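Local coordinates for uncharacterized protein AF_1382 (PDB 2QVO) that is of unknown function but has the winged helix-turn-helix fold of many transcriptional regulators and probably binds DNA, at residues L15-T20 with S45-I50; T20-S25 with Q83-I88. All coordinates share one frame; numbering follows the deposited sequence.

Helix 12-26 takes part in both contacts. Its 15-20 segment meets helix 44-56 in contact 1, and its 20-25 segment meets helix 75-90 in contact 2, with T20 common to the two. The contact centres are 13 Å apart, contact 1 about 5 Å and contact 2 about 9 Å from the centre of the chain, so the first lies deeper. They also touch directly: L18 CD2 packs on I84 CD1 at 3.7 Å, and M19 CE comes within 3.8 Å of K85 N. By topology the pair ties the probable recognition helix, 44-56, and the C-terminal helix, 75-90, to one common helix.

Contact 1: residues L15-T20 with S45-I50; sequences LEILMT and SYVWLI
I17 and V47 mark the closest backbone approach of the two helical segments, their CA atoms lying 7.3 Å apart. The interface is small, burying 155 Å² over both sides, and it is purely apolar, with no hydrogen bond crossing it. One atom, I17 CD1, does most of the touching. The I17 side chain runs out nearly extended (chi2 158°), which carries this methyl across to helix 44-56. There it sits against the branch point of I50, 3.8 Å from I50 CG2 and at the same distance from I50 CB, with I50 CG1 only slightly farther at 4.0 Å. I50 is turned differently at its second torsion (chi2 -57°), and its own CD1 bends away, leaving CB and the two gamma carbons as the surface that meets I17. Beside I50 the same methyl also faces V47, reaching V47 CA at 4.2 Å and, more loosely, V47 CG2 at 4.3 Å. I17, V47 and I50 are all buried. I36, I51 and F54 also pack on I17, while I33 touches V47, so helix 33-39 shares this interior. Within segment 15-20, T20 OG1 donates to E16 O at 2.6 Å, and T20 N reaches that oxygen from the opposite face of the carbonyl plane, giving it two donors. Helices 33-39 and 44-56 follow each other as a helix-turn-helix pair ahead of the two-stranded hairpin 60-73. Packing of helix 12-26 against this pair through I17 forms part of the hydrophobic core, as expected for a winged helix-turn-helix domain.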
loop_
_atom_site.group_PDB
_atom_site.type_symbol
_atom_site.label_atom_id
_atom_site.label_comp_id
_atom_site.label_asym_id
_atom_site.label_seq_id
_atom_site.Cartn_x
_atom_site.Cartn_y
_atom_site.Cartn_z
ATOM N N LEU A 15 0.003 5.840 -4.388
ATOM C CA LEU A 15 -0.961 4.949 -5.044
ATOM C C LEU A 15 -0.399 3.542 -5.258
ATOM O O LEU A 15 -1.051 2.552 -4.900
ATOM C CB LEU A 15 -1.396 5.515 -6.403
ATOM C CG LEU A 15 -2.257 4.533 -7.203
ATOM C CD1 LEU A 15 -3.624 4.440 -6.580
ATOM C CD2 LEU A 15 -2.345 4.930 -8.672
ATOM N N GLU A 16 0.789 3.471 -5.862
ATOM C CA GLU A 16 1.447 2.197 -6.161
ATOM C C GLU A 16 1.663 1.380 -4.886
ATOM O O GLU A 16 1.508 0.160 -4.907
ATOM C CB GLU A 16 2.801 2.405 -6.846
ATOM C CG GLU A 16 2.735 2.753 -8.329
ATOM C CD GLU A 16 4.087 3.212 -8.877
ATOM O OE1 GLU A 16 5.142 2.796 -8.329
ATOM O OE2 GLU A 16 4.092 3.992 -9.853
ATOM N N ILE A 17 2.027 2.047 -3.796
ATOM C CA ILE A 17 2.212 1.368 -2.507
ATOM C C ILE A 17 0.886 0.778 -2.004
ATOM O O ILE A 17 0.796 -0.410 -1.641
ATOM C CB ILE A 17 2.901 2.301 -1.471
ATOM C CG1 ILE A 17 4.337 2.579 -1.936
ATOM C CG2 ILE A 17 2.925 1.672 -0.073
ATOM C CD1 ILE A 17 4.961 3.835 -1.357
ATOM N N LEU A 18 -0.156 1.605 -2.019
ATOM C CA LEU A 18 -1.465 1.161 -1.578
ATOM C C LEU A 18 -1.995 -0.027 -2.371
ATOM O O LEU A 18 -2.520 -0.975 -1.774
ATOM C CB LEU A 18 -2.470 2.321 -1.681
ATOM C CG LEU A 18 -3.862 1.977 -1.153
ATOM C CD1 LEU A 18 -3.828 1.651 0.339
ATOM C CD2 LEU A 18 -4.850 3.141 -1.462
ATOM N N MET A 19 -1.881 0.034 -3.698
ATOM C CA MET A 19 -2.462 -0.987 -4.563
ATOM C C MET A 19 -1.612 -2.248 -4.474
ATOM O O MET A 19 -2.144 -3.340 -4.556
ATOM C CB MET A 19 -2.616 -0.507 -6.011
ATOM C CG MET A 19 -3.663 0.664 -6.164
ATOM S SD MET A 19 -5.176 0.447 -5.223
ATOM C CE MET A 19 -5.999 -0.723 -6.290
ATOM N N THR A 20 -0.305 -2.080 -4.258
ATOM C CA THR A 20 0.574 -3.249 -4.012
ATOM C C THR A 20 0.162 -4.042 -2.778
ATOM O O THR A 20 0.096 -5.278 -2.817
ATOM C CB THR A 20 2.076 -2.843 -3.900
ATOM O OG1 THR A 20 2.506 -2.269 -5.141
ATOM C CG2 THR A 20 2.943 -4.068 -3.598
ATOM N N SER A 45 13.307 3.651 2.426
ATOM C CA SER A 45 12.976 4.739 3.368
ATOM C C SER A 45 11.711 5.504 2.984
ATOM O O SER A 45 10.953 5.940 3.864
ATOM C CB SER A 45 14.119 5.748 3.473
ATOM O OG SER A 45 14.405 6.267 2.186
ATOM N N TYR A 46 11.497 5.689 1.683
ATOM C CA TYR A 46 10.278 6.344 1.215
ATOM C C TYR A 46 9.032 5.482 1.428
ATOM O O TYR A 46 7.998 5.979 1.865
ATOM C CB TYR A 46 10.373 6.737 -0.258
ATOM C CG TYR A 46 9.198 7.579 -0.681
ATOM C CD1 TYR A 46 9.126 8.917 -0.322
ATOM C CD2 TYR A 46 8.141 7.033 -1.415
ATOM C CE1 TYR A 46 8.055 9.702 -0.701
ATOM C CE2 TYR A 46 7.060 7.813 -1.800
ATOM C CZ TYR A 46 7.026 9.150 -1.434
ATOM O OH TYR A 46 5.973 9.960 -1.797
ATOM N N VAL A 47 9.133 4.194 1.106
ATOM C CA VAL A 47 8.061 3.249 1.406
ATOM C C VAL A 47 7.693 3.305 2.901
ATOM O O VAL A 47 6.507 3.398 3.269
ATOM C CB VAL A 47 8.458 1.820 0.965
ATOM C CG1 VAL A 47 7.405 0.788 1.392
ATOM C CG2 VAL A 47 8.659 1.786 -0.542
ATOM N N TRP A 48 8.710 3.277 3.753
ATOM C CA TRP A 48 8.522 3.374 5.197
ATOM C C TRP A 48 7.733 4.635 5.561
ATOM O O TRP A 48 6.747 4.554 6.301
ATOM C CB TRP A 48 9.886 3.346 5.886
ATOM C CG TRP A 48 9.836 3.210 7.376
ATOM C CD1 TRP A 48 9.713 2.052 8.091
ATOM C CD2 TRP A 48 9.944 4.270 8.337
ATOM N NE1 TRP A 48 9.718 2.331 9.444
ATOM C CE2 TRP A 48 9.866 3.682 9.620
ATOM N N LEU A 49 8.134 5.778 4.999
ATOM C CA LEU A 49 7.470 7.075 5.279
ATOM C C LEU A 49 5.988 7.059 4.879
ATOM O O LEU A 49 5.117 7.508 5.638
ATOM C CB LEU A 49 8.209 8.223 4.565
ATOM C CG LEU A 49 7.767 9.689 4.779
ATOM C CD2 LEU A 49 8.463 10.603 3.785
ATOM N N ILE A 50 5.708 6.549 3.684
ATOM C CA ILE A 50 4.328 6.464 3.192
ATOM C C ILE A 50 3.458 5.532 4.034
ATOM O O ILE A 50 2.308 5.863 4.359
ATOM C CB ILE A 50 4.282 6.072 1.686
ATOM C CG1 ILE A 50 4.894 7.185 0.822
ATOM C CG2 ILE A 50 2.857 5.719 1.237
ATOM C CD1 ILE A 50 4.228 8.589 0.975
#

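Contact 2: residues T20-S25 with Q83-I88; sequences TIYYES and QIKSII
Y22 and Y23 both approach K85 through their hydroxyl ends, between segments whose nearest CA atoms, those of Y22 and K85, are 9.5 Å apart. The contact across the segments is van der Waals in kind, with no hydrogen bond joining them. Y23 OH lies against the aliphatic run of K85, 3.3 Å from K85 CG and 3.4 Å from K85 CE, while K85 CE stands at the edge of the Y23 ring, near its plane. Y22 OH meets the same chain at K85 CD, 3.9 Å away. Each tyrosine crosses the lysine at about a right angle. Between the aromatic residues, Y22 CD2 lies 3.8 Å above the Y23 ring, over its centre. Helix 75-90 follows the wing strand 68-73 and packs back on helix 12-26, closing the winged-helix domain on this side; here Y22 also touches L73 on that strand. Of the polar interactions, K85 bends at its last torsion (chi4 -54°) and its NZ makes a long, weak ion pair with D89, one turn on. Shortening this lysine to an alanine is likely to leave the two tyrosine hydroxyls without the CG-to-CE methylenes they lie against, and D89 without its weak ionic partner. Inside segment 83-88, Q83 O accepts from S86 OG at 2.6 Å and from I87 N, both on the same face of its carbonyl plane.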
loop_
_atom_site.group_PDB
_atom_site.type_symbol
_atom_site.label_atom_id
_atom_site.label_comp_id
_atom_site.label_asym_id
_atom_site.label_seq_id
_atom_site.Cartn_x
_atom_site.Cartn_y
_atom_site.Cartn_z
ATOM N N THR A 20 -0.305 -2.080 -4.258
ATOM C CA THR A 20 0.574 -3.249 -4.012
ATOM C C THR A 20 0.162 -4.042 -2.778
ATOM O O THR A 20 0.096 -5.278 -2.817
ATOM C CB THR A 20 2.076 -2.843 -3.900
ATOM O OG1 THR A 20 2.506 -2.269 -5.141
ATOM C CG2 THR A 20 2.943 -4.068 -3.598
ATOM N N ILE A 21 -0.109 -3.346 -1.676
ATOM C CA ILE A 21 -0.591 -3.992 -0.454
ATOM C C ILE A 21 -1.918 -4.694 -0.732
ATOM O O ILE A 21 -2.125 -5.831 -0.323
ATOM C CB ILE A 21 -0.767 -2.964 0.699
ATOM C CG1 ILE A 21 0.561 -2.247 0.982
ATOM C CG2 ILE A 21 -1.318 -3.626 1.988
ATOM C CD1 ILE A 21 0.409 -0.997 1.870
ATOM N N TYR A 22 -2.813 -3.993 -1.421
ATOM C CA TYR A 22 -4.128 -4.519 -1.765
ATOM C C TYR A 22 -4.031 -5.852 -2.532
ATOM O O TYR A 22 -4.584 -6.876 -2.086
ATOM C CB TYR A 22 -4.902 -3.457 -2.561
ATOM C CG TYR A 22 -6.245 -3.920 -3.081
ATOM C CD1 TYR A 22 -7.347 -4.035 -2.226
ATOM C CD2 TYR A 22 -6.406 -4.250 -4.422
ATOM C CE1 TYR A 22 -8.585 -4.474 -2.711
ATOM C CE2 TYR A 22 -7.639 -4.680 -4.918
ATOM C CZ TYR A 22 -8.713 -4.789 -4.062
ATOM O OH TYR A 22 -9.917 -5.229 -4.571
ATOM N N TYR A 23 -3.320 -5.843 -3.655
ATOM C CA TYR A 23 -3.220 -7.033 -4.504
ATOM C C TYR A 23 -2.444 -8.162 -3.839
ATOM O O TYR A 23 -2.814 -9.321 -3.962
ATOM C CB TYR A 23 -2.638 -6.705 -5.871
ATOM C CG TYR A 23 -3.640 -5.985 -6.742
ATOM C CD1 TYR A 23 -4.804 -6.635 -7.178
ATOM C CD2 TYR A 23 -3.446 -4.662 -7.104
ATOM C CE1 TYR A 23 -5.733 -5.987 -7.967
ATOM C CE2 TYR A 23 -4.381 -3.991 -7.890
ATOM C CZ TYR A 23 -5.516 -4.664 -8.317
ATOM O OH TYR A 23 -6.442 -4.017 -9.103
ATOM N N GLU A 24 -1.383 -7.814 -3.119
ATOM C CA GLU A 24 -0.601 -8.838 -2.410
ATOM C C GLU A 24 -1.448 -9.537 -1.321
ATOM O O GLU A 24 -1.443 -10.769 -1.214
ATOM C CB GLU A 24 0.674 -8.216 -1.830
ATOM C CG GLU A 24 1.554 -9.181 -1.042
ATOM C CD GLU A 24 2.323 -10.180 -1.905
ATOM O OE1 GLU A 24 3.372 -10.650 -1.421
ATOM O OE2 GLU A 24 1.883 -10.520 -3.033
ATOM N N SER A 25 -2.194 -8.761 -0.535
ATOM C CA SER A 25 -3.046 -9.336 0.516
ATOM C C SER A 25 -4.201 -10.152 -0.078
ATOM O O SER A 25 -4.501 -11.254 0.401
ATOM C CB SER A 25 -3.579 -8.249 1.450
ATOM O OG SER A 25 -4.174 -7.212 0.695
ATOM N N GLN A 83 -12.060 1.093 -4.307
ATOM C CA GLN A 83 -12.628 2.213 -5.063
ATOM C C GLN A 83 -11.614 2.785 -6.057
ATOM O O GLN A 83 -11.965 3.119 -7.184
ATOM C CB GLN A 83 -13.131 3.305 -4.117
ATOM C CG GLN A 83 -14.306 2.905 -3.216
ATOM C CD GLN A 83 -15.655 2.955 -3.920
ATOM O OE1 GLN A 83 -15.992 3.935 -4.599
ATOM N NE2 GLN A 83 -16.439 1.893 -3.761
ATOM N N ILE A 84 -10.346 2.856 -5.655
ATOM C CA ILE A 84 -9.289 3.286 -6.568
ATOM C C ILE A 84 -9.128 2.301 -7.743
ATOM O O ILE A 84 -8.959 2.707 -8.899
ATOM C CB ILE A 84 -7.955 3.506 -5.835
ATOM C CG1 ILE A 84 -8.055 4.731 -4.911
ATOM C CG2 ILE A 84 -6.826 3.666 -6.848
ATOM C CD1 ILE A 84 -6.847 4.964 -4.004
ATOM N N LYS A 85 -9.193 1.005 -7.440
ATOM C CA LYS A 85 -9.192 -0.028 -8.473
ATOM C C LYS A 85 -10.252 0.266 -9.545
ATOM O O LYS A 85 -9.959 0.226 -10.743
ATOM C CB LYS A 85 -9.423 -1.411 -7.852
ATOM C CG LYS A 85 -9.424 -2.556 -8.872
ATOM C CD LYS A 85 -9.935 -3.856 -8.263
ATOM C CE LYS A 85 -9.714 -5.030 -9.228
ATOM N NZ LYS A 85 -10.297 -4.761 -10.582
ATOM N N SER A 86 -11.473 0.571 -9.122
ATOM C CA SER A 86 -12.523 0.909 -10.094
ATOM C C SER A 86 -12.191 2.170 -10.893
ATOM O O SER A 86 -12.436 2.213 -12.096
ATOM C CB SER A 86 -13.904 1.003 -9.444
ATOM O OG SER A 86 -13.939 2.007 -8.456
ATOM N N ILE A 87 -11.615 3.179 -10.239
ATOM C CA ILE A 87 -11.192 4.395 -10.950
ATOM C C ILE A 87 -10.140 4.080 -12.003
ATOM O O ILE A 87 -10.264 4.495 -13.151
ATOM C CB ILE A 87 -10.678 5.497 -9.992
ATOM C CG1 ILE A 87 -11.839 6.010 -9.136
ATOM C CG2 ILE A 87 -10.071 6.666 -10.786
ATOM C CD1 ILE A 87 -11.416 6.812 -7.955
ATOM N N ILE A 88 -9.116 3.321 -11.618
ATOM C CA ILE A 88 -8.081 2.916 -12.569
ATOM C C ILE A 88 -8.690 2.190 -13.772
ATOM O O ILE A 88 -8.309 2.471 -14.914
ATOM C CB ILE A 88 -6.973 2.064 -11.894
ATOM C CG1 ILE A 88 -6.165 2.931 -10.921
ATOM C CG2 ILE A 88 -6.060 1.412 -12.946
ATOM C CD1 ILE A 88 -5.250 2.136 -9.987
#